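Local coordinates for HTH cro/C1-type domain-containing protein (Pseudomonas aeruginosa PAO1, PDB 7CSV), which acts as the HigA antitoxin and as a regulatory factor that recognises specific pseudopalindromic DNA motifs, probably through its helix-turn-helix domain, at residues I14-I25 with L59-W70. Sequence-based numbering, arbitrary orientation.
Sequences ILRDEFLMEFDI and LGRYFDTSAQFW
The hydroxyl OG1 of T65, whose methyl touches F19, has two hydrogen-bond partners. T65 OG1 donates to S66 O at 2.9 Å, from above the carbonyl plane. T65 OG1 also accepts a weak, bent bond from W70 NE1 at 3.0 Å. With chi1 at 71°, T65 keeps OG1 for these bonds and sends CG2 to F19 CE2, 4.1 Å away. The second bond links the indole N-H, if only weakly, to the turn between helix 53-63 and helix 67-93. No hydrogen bond joins 14-25 to 59-70, and the contact is apolar.

F19 is the centre of an aromatic cluster with F63 and W70. F19 CD2 lies over one face of the F63 ring, 3.6 Å from F63 CG. The two ring planes are inclined at 48°. F19 CB adds a CH-pi contact over the same ring. Beyond F63, the F19 ring offers a face to the far rim of the indole, with F19 CE1 3.6 Å from W70 CH2. F69 CE2 and F19 CZ meet obliquely.

F63 is a knob in a hole formed by L15, F19, L20 and F23. Y62 CD2 covers its other face, so the ring is sandwiched. L15 CD1 reaches W70 CH2 at 3.7 Å. It also touches F63 and L59. I25 CD1 closes the far end, at the edge of the F63 ring and 4.0 Å from Y62 OH. F23 also packs on L97 of the second subunit.

The contact joins helix 11-23 to helix 53-63 and to the start of helix 67-93 within the helix-turn-helix domain. The axes of 14-23 and 59-63 cross at 31°. Y62 and F63 continue onto helix 27-34, and L15 and L20 onto helix 38-45.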
loop_
_atom_site.group_PDB
_atom_site.type_symbol
_atom_site.label_atom_id
_atom_site.label_comp_id
_atom_site.label_asym_id
_atom_site.label_seq_id
_atom_site.Cartn_x
_atom_site.Cartn_y
_atom_site.Cartn_z
ATOM N N ILE A 14 15.349 0.449 -3.340
ATOM C CA ILE A 14 15.534 -0.992 -3.205
ATOM C C ILE A 14 15.549 -1.664 -4.572
ATOM O O ILE A 14 16.313 -2.612 -4.801
ATOM C CB ILE A 14 14.443 -1.573 -2.289
ATOM C CG1 ILE A 14 14.688 -1.083 -0.854
ATOM C CG2 ILE A 14 14.380 -3.099 -2.387
ATOM C CD1 ILE A 14 13.808 -1.706 0.169
ATOM N N LEU A 15 14.709 -1.194 -5.500
ATOM C CA LEU A 15 14.741 -1.736 -6.857
ATOM C C LEU A 15 16.113 -1.529 -7.486
ATOM O O LEU A 15 16.701 -2.468 -8.046
ATOM C CB LEU A 15 13.654 -1.078 -7.707
ATOM C CG LEU A 15 13.577 -1.421 -9.191
ATOM C CD1 LEU A 15 13.438 -2.911 -9.324
ATOM C CD2 LEU A 15 12.394 -0.680 -9.826
ATOM N N ARG A 16 16.641 -0.299 -7.380
ATOM C CA ARG A 16 17.963 0.019 -7.916
ATOM C C ARG A 16 19.034 -0.859 -7.281
ATOM O O ARG A 16 19.831 -1.491 -7.976
ATOM C CB ARG A 16 18.300 1.501 -7.669
ATOM C CG ARG A 16 17.599 2.507 -8.561
ATOM C CD ARG A 16 18.237 3.907 -8.449
ATOM N NE ARG A 16 18.770 4.182 -7.112
ATOM C CZ ARG A 16 18.153 4.900 -6.176
ATOM N NH1 ARG A 16 18.731 5.078 -4.996
ATOM N NH2 ARG A 16 16.963 5.454 -6.404
ATOM N N ASP A 17 19.079 -0.888 -5.949
ATOM C CA ASP A 17 20.221 -1.456 -5.239
ATOM C C ASP A 17 20.192 -2.977 -5.208
ATOM O O ASP A 17 21.234 -3.615 -5.389
ATOM C CB ASP A 17 20.277 -0.940 -3.800
ATOM C CG ASP A 17 20.575 0.539 -3.707
ATOM O OD1 ASP A 17 21.053 1.132 -4.689
ATOM O OD2 ASP A 17 20.311 1.111 -2.633
ATOM N N GLU A 18 19.028 -3.584 -4.941
ATOM C CA GLU A 18 18.959 -5.017 -4.703
ATOM C C GLU A 18 18.556 -5.808 -5.932
ATOM O O GLU A 18 18.593 -7.042 -5.892
ATOM C CB GLU A 18 17.976 -5.332 -3.571
ATOM C CG GLU A 18 18.287 -4.627 -2.283
ATOM C CD GLU A 18 19.577 -5.110 -1.672
ATOM O OE1 GLU A 18 20.101 -6.147 -2.115
ATOM O OE2 GLU A 18 20.067 -4.454 -0.747
ATOM N N PHE A 19 18.150 -5.139 -7.006
ATOM C CA PHE A 19 17.705 -5.875 -8.182
ATOM C C PHE A 19 18.418 -5.399 -9.443
ATOM O O PHE A 19 19.089 -6.197 -10.105
ATOM C CB PHE A 19 16.184 -5.767 -8.310
ATOM C CG PHE A 19 15.444 -6.460 -7.201
ATOM C CD1 PHE A 19 15.146 -5.795 -6.024
ATOM C CD2 PHE A 19 15.066 -7.796 -7.329
ATOM C CE1 PHE A 19 14.479 -6.436 -4.998
ATOM C CE2 PHE A 19 14.393 -8.439 -6.312
ATOM C CZ PHE A 19 14.096 -7.751 -5.138
ATOM N N LEU A 20 18.290 -4.117 -9.793
ATOM C CA LEU A 20 18.914 -3.637 -11.027
ATOM C C LEU A 20 20.431 -3.754 -10.960
ATOM O O LEU A 20 21.069 -4.254 -11.895
ATOM C CB LEU A 20 18.505 -2.193 -11.308
ATOM C CG LEU A 20 17.016 -1.951 -11.559
ATOM C CD1 LEU A 20 16.789 -0.533 -12.051
ATOM C CD2 LEU A 20 16.463 -2.973 -12.550
ATOM N N MET A 21 21.031 -3.305 -9.853
ATOM C CA MET A 21 22.480 -3.419 -9.725
ATOM C C MET A 21 22.914 -4.855 -9.473
ATOM O O MET A 21 24.013 -5.248 -9.877
ATOM C CB MET A 21 22.984 -2.508 -8.605
ATOM C CG MET A 21 22.881 -1.043 -8.910
ATOM S SD MET A 21 23.711 -0.075 -7.637
ATOM C CE MET A 21 22.598 1.316 -7.473
ATOM N N GLU A 22 22.080 -5.648 -8.798
ATOM C CA GLU A 22 22.455 -7.024 -8.514
ATOM C C GLU A 22 22.560 -7.831 -9.796
ATOM O O GLU A 22 23.514 -8.594 -9.978
ATOM C CB GLU A 22 21.445 -7.666 -7.567
ATOM C CG GLU A 22 21.616 -9.167 -7.423
ATOM C CD GLU A 22 22.530 -9.522 -6.268
ATOM O OE1 GLU A 22 22.899 -8.603 -5.509
ATOM O OE2 GLU A 22 22.874 -10.713 -6.120
ATOM N N PHE A 23 21.600 -7.665 -10.701
ATOM C CA PHE A 23 21.566 -8.426 -11.942
ATOM C C PHE A 23 22.120 -7.664 -13.139
ATOM O O PHE A 23 22.051 -8.178 -14.263
ATOM C CB PHE A 23 20.134 -8.873 -12.243
ATOM C CG PHE A 23 19.576 -9.821 -11.230
ATOM C CD1 PHE A 23 19.961 -11.151 -11.222
ATOM C CD2 PHE A 23 18.657 -9.389 -10.287
ATOM C CE1 PHE A 23 19.444 -12.034 -10.291
ATOM C CE2 PHE A 23 18.138 -10.265 -9.355
ATOM C CZ PHE A 23 18.532 -11.591 -9.355
ATOM N N ASP A 24 22.646 -6.453 -12.934
ATOM C CA ASP A 24 23.204 -5.630 -14.013
ATOM C C ASP A 24 22.151 -5.309 -15.075
ATOM O O ASP A 24 22.417 -5.353 -16.278
ATOM C CB ASP A 24 24.430 -6.300 -14.647
ATOM C CG ASP A 24 25.294 -5.327 -15.433
ATOM O OD1 ASP A 24 24.951 -4.125 -15.499
ATOM O OD2 ASP A 24 26.318 -5.771 -15.994
ATOM N N ILE A 25 20.945 -4.974 -14.632
ATOM C CA ILE A 25 19.852 -4.607 -15.525
ATOM C C ILE A 25 19.657 -3.100 -15.485
ATOM O O ILE A 25 19.523 -2.506 -14.406
ATOM C CB ILE A 25 18.549 -5.332 -15.146
ATOM C CG1 ILE A 25 18.732 -6.843 -15.227
ATOM C CG2 ILE A 25 17.416 -4.854 -16.029
ATOM C CD1 ILE A 25 17.585 -7.620 -14.611
ATOM N N LEU A 59 6.625 -6.644 -11.256
ATOM C CA LEU A 59 7.932 -6.824 -10.640
ATOM C C LEU A 59 8.029 -8.164 -9.930
ATOM O O LEU A 59 9.073 -8.828 -9.981
ATOM C CB LEU A 59 8.200 -5.683 -9.658
ATOM C CG LEU A 59 8.451 -4.326 -10.279
ATOM C CD1 LEU A 59 8.225 -3.221 -9.238
ATOM C CD2 LEU A 59 9.888 -4.274 -10.809
ATOM N N GLY A 60 6.962 -8.573 -9.245
ATOM C CA GLY A 60 6.972 -9.885 -8.616
ATOM C C GLY A 60 7.168 -10.990 -9.633
ATOM O O GLY A 60 7.969 -11.904 -9.426
ATOM N N ARG A 61 6.438 -10.911 -10.756
ATOM C CA ARG A 61 6.577 -11.896 -11.824
ATOM C C ARG A 61 7.995 -11.920 -12.379
ATOM O O ARG A 61 8.565 -12.994 -12.614
ATOM C CB ARG A 61 5.577 -11.580 -12.940
ATOM C CG ARG A 61 5.800 -12.353 -14.243
ATOM C CD ARG A 61 5.281 -13.759 -14.160
ATOM N NE ARG A 61 5.322 -14.407 -15.475
ATOM C CZ ARG A 61 5.159 -15.711 -15.669
ATOM N NH1 ARG A 61 4.942 -16.516 -14.636
ATOM N NH2 ARG A 61 5.220 -16.210 -16.899
ATOM N N TYR A 62 8.575 -10.749 -12.611
ATOM C CA TYR A 62 9.881 -10.699 -13.256
ATOM C C TYR A 62 10.984 -11.170 -12.316
ATOM O O TYR A 62 11.868 -11.934 -12.711
ATOM C CB TYR A 62 10.165 -9.284 -13.740
ATOM C CG TYR A 62 11.389 -9.212 -14.610
ATOM C CD1 TYR A 62 11.450 -9.917 -15.799
ATOM C CD2 TYR A 62 12.483 -8.459 -14.232
ATOM C CE1 TYR A 62 12.571 -9.862 -16.599
ATOM C CE2 TYR A 62 13.613 -8.395 -15.020
ATOM C CZ TYR A 62 13.649 -9.101 -16.206
ATOM O OH TYR A 62 14.776 -9.041 -16.998
ATOM N N PHE A 63 10.963 -10.707 -11.068
ATOM C CA PHE A 63 12.077 -10.943 -10.160
ATOM C C PHE A 63 11.852 -12.087 -9.170
ATOM O O PHE A 63 12.638 -12.222 -8.228
ATOM C CB PHE A 63 12.385 -9.662 -9.382
ATOM C CG PHE A 63 13.050 -8.609 -10.202
ATOM C CD1 PHE A 63 14.259 -8.870 -10.837
ATOM C CD2 PHE A 63 12.492 -7.346 -10.319
ATOM C CE1 PHE A 63 14.894 -7.904 -11.589
ATOM C CE2 PHE A 63 13.124 -6.361 -11.074
ATOM C CZ PHE A 63 14.333 -6.642 -11.713
ATOM N N ASP A 64 10.816 -12.910 -9.349
ATOM C CA ASP A 64 10.527 -14.010 -8.424
ATOM C C ASP A 64 10.319 -13.513 -6.989
ATOM O O ASP A 64 10.963 -13.978 -6.048
ATOM C CB ASP A 64 11.636 -15.072 -8.458
ATOM C CG ASP A 64 11.524 -16.004 -9.642
ATOM O OD1 ASP A 64 10.490 -15.988 -10.341
ATOM O OD2 ASP A 64 12.481 -16.772 -9.870
ATOM N N THR A 65 9.433 -12.543 -6.823
ATOM C CA THR A 65 9.001 -12.130 -5.493
ATOM C C THR A 65 7.483 -12.165 -5.451
ATOM O O THR A 65 6.817 -12.276 -6.482
ATOM C CB THR A 65 9.469 -10.716 -5.126
ATOM O OG1 THR A 65 8.730 -9.761 -5.902
ATOM C CG2 THR A 65 10.954 -10.534 -5.362
ATOM N N SER A 66 6.926 -12.045 -4.249
ATOM C CA SER A 66 5.505 -11.758 -4.187
ATOM C C SER A 66 5.259 -10.327 -4.653
ATOM O O SER A 66 6.151 -9.473 -4.630
ATOM C CB SER A 66 4.970 -11.949 -2.767
ATOM O OG SER A 66 5.430 -10.894 -1.931
ATOM N N ALA A 67 4.030 -10.065 -5.095
ATOM C CA ALA A 67 3.666 -8.688 -5.390
ATOM C C ALA A 67 3.578 -7.867 -4.113
ATOM O O ALA A 67 3.890 -6.673 -4.124
ATOM C CB ALA A 67 2.343 -8.643 -6.152
ATOM N N GLN A 68 3.200 -8.506 -3.004
ATOM C CA GLN A 68 3.097 -7.807 -1.728
ATOM C C GLN A 68 4.440 -7.284 -1.250
ATOM O O GLN A 68 4.483 -6.276 -0.539
ATOM C CB GLN A 68 2.486 -8.729 -0.678
ATOM C CG GLN A 68 0.979 -8.844 -0.795
ATOM C CD GLN A 68 0.234 -7.711 -0.096
ATOM O OE1 GLN A 68 0.743 -6.592 0.057
ATOM N NE2 GLN A 68 -0.974 -8.003 0.336
ATOM N N PHE A 69 5.535 -7.972 -1.586
ATOM C CA PHE A 69 6.864 -7.468 -1.242
ATOM C C PHE A 69 7.015 -6.020 -1.683
ATOM O O PHE A 69 7.419 -5.155 -0.897
ATOM C CB PHE A 69 7.944 -8.345 -1.891
ATOM C CG PHE A 69 9.347 -7.778 -1.787
ATOM C CD1 PHE A 69 10.094 -7.927 -0.617
ATOM C CD2 PHE A 69 9.917 -7.107 -2.857
ATOM C CE1 PHE A 69 11.391 -7.410 -0.530
ATOM C CE2 PHE A 69 11.210 -6.590 -2.785
ATOM C CZ PHE A 69 11.948 -6.745 -1.621
ATOM N N TRP A 70 6.648 -5.735 -2.938
ATOM C CA TRP A 70 6.768 -4.379 -3.464
ATOM C C TRP A 70 5.728 -3.453 -2.867
ATOM O O TRP A 70 6.024 -2.286 -2.599
ATOM C CB TRP A 70 6.650 -4.401 -4.985
ATOM C CG TRP A 70 7.763 -5.177 -5.564
ATOM C CD1 TRP A 70 7.730 -6.474 -5.964
ATOM C CD2 TRP A 70 9.104 -4.730 -5.737
ATOM N NE1 TRP A 70 8.965 -6.859 -6.416
ATOM C CE2 TRP A 70 9.832 -5.810 -6.288
ATOM C CE3 TRP A 70 9.758 -3.520 -5.504
ATOM C CZ2 TRP A 70 11.188 -5.716 -6.604
ATOM C CZ3 TRP A 70 11.110 -3.427 -5.815
ATOM C CH2 TRP A 70 11.805 -4.517 -6.367
#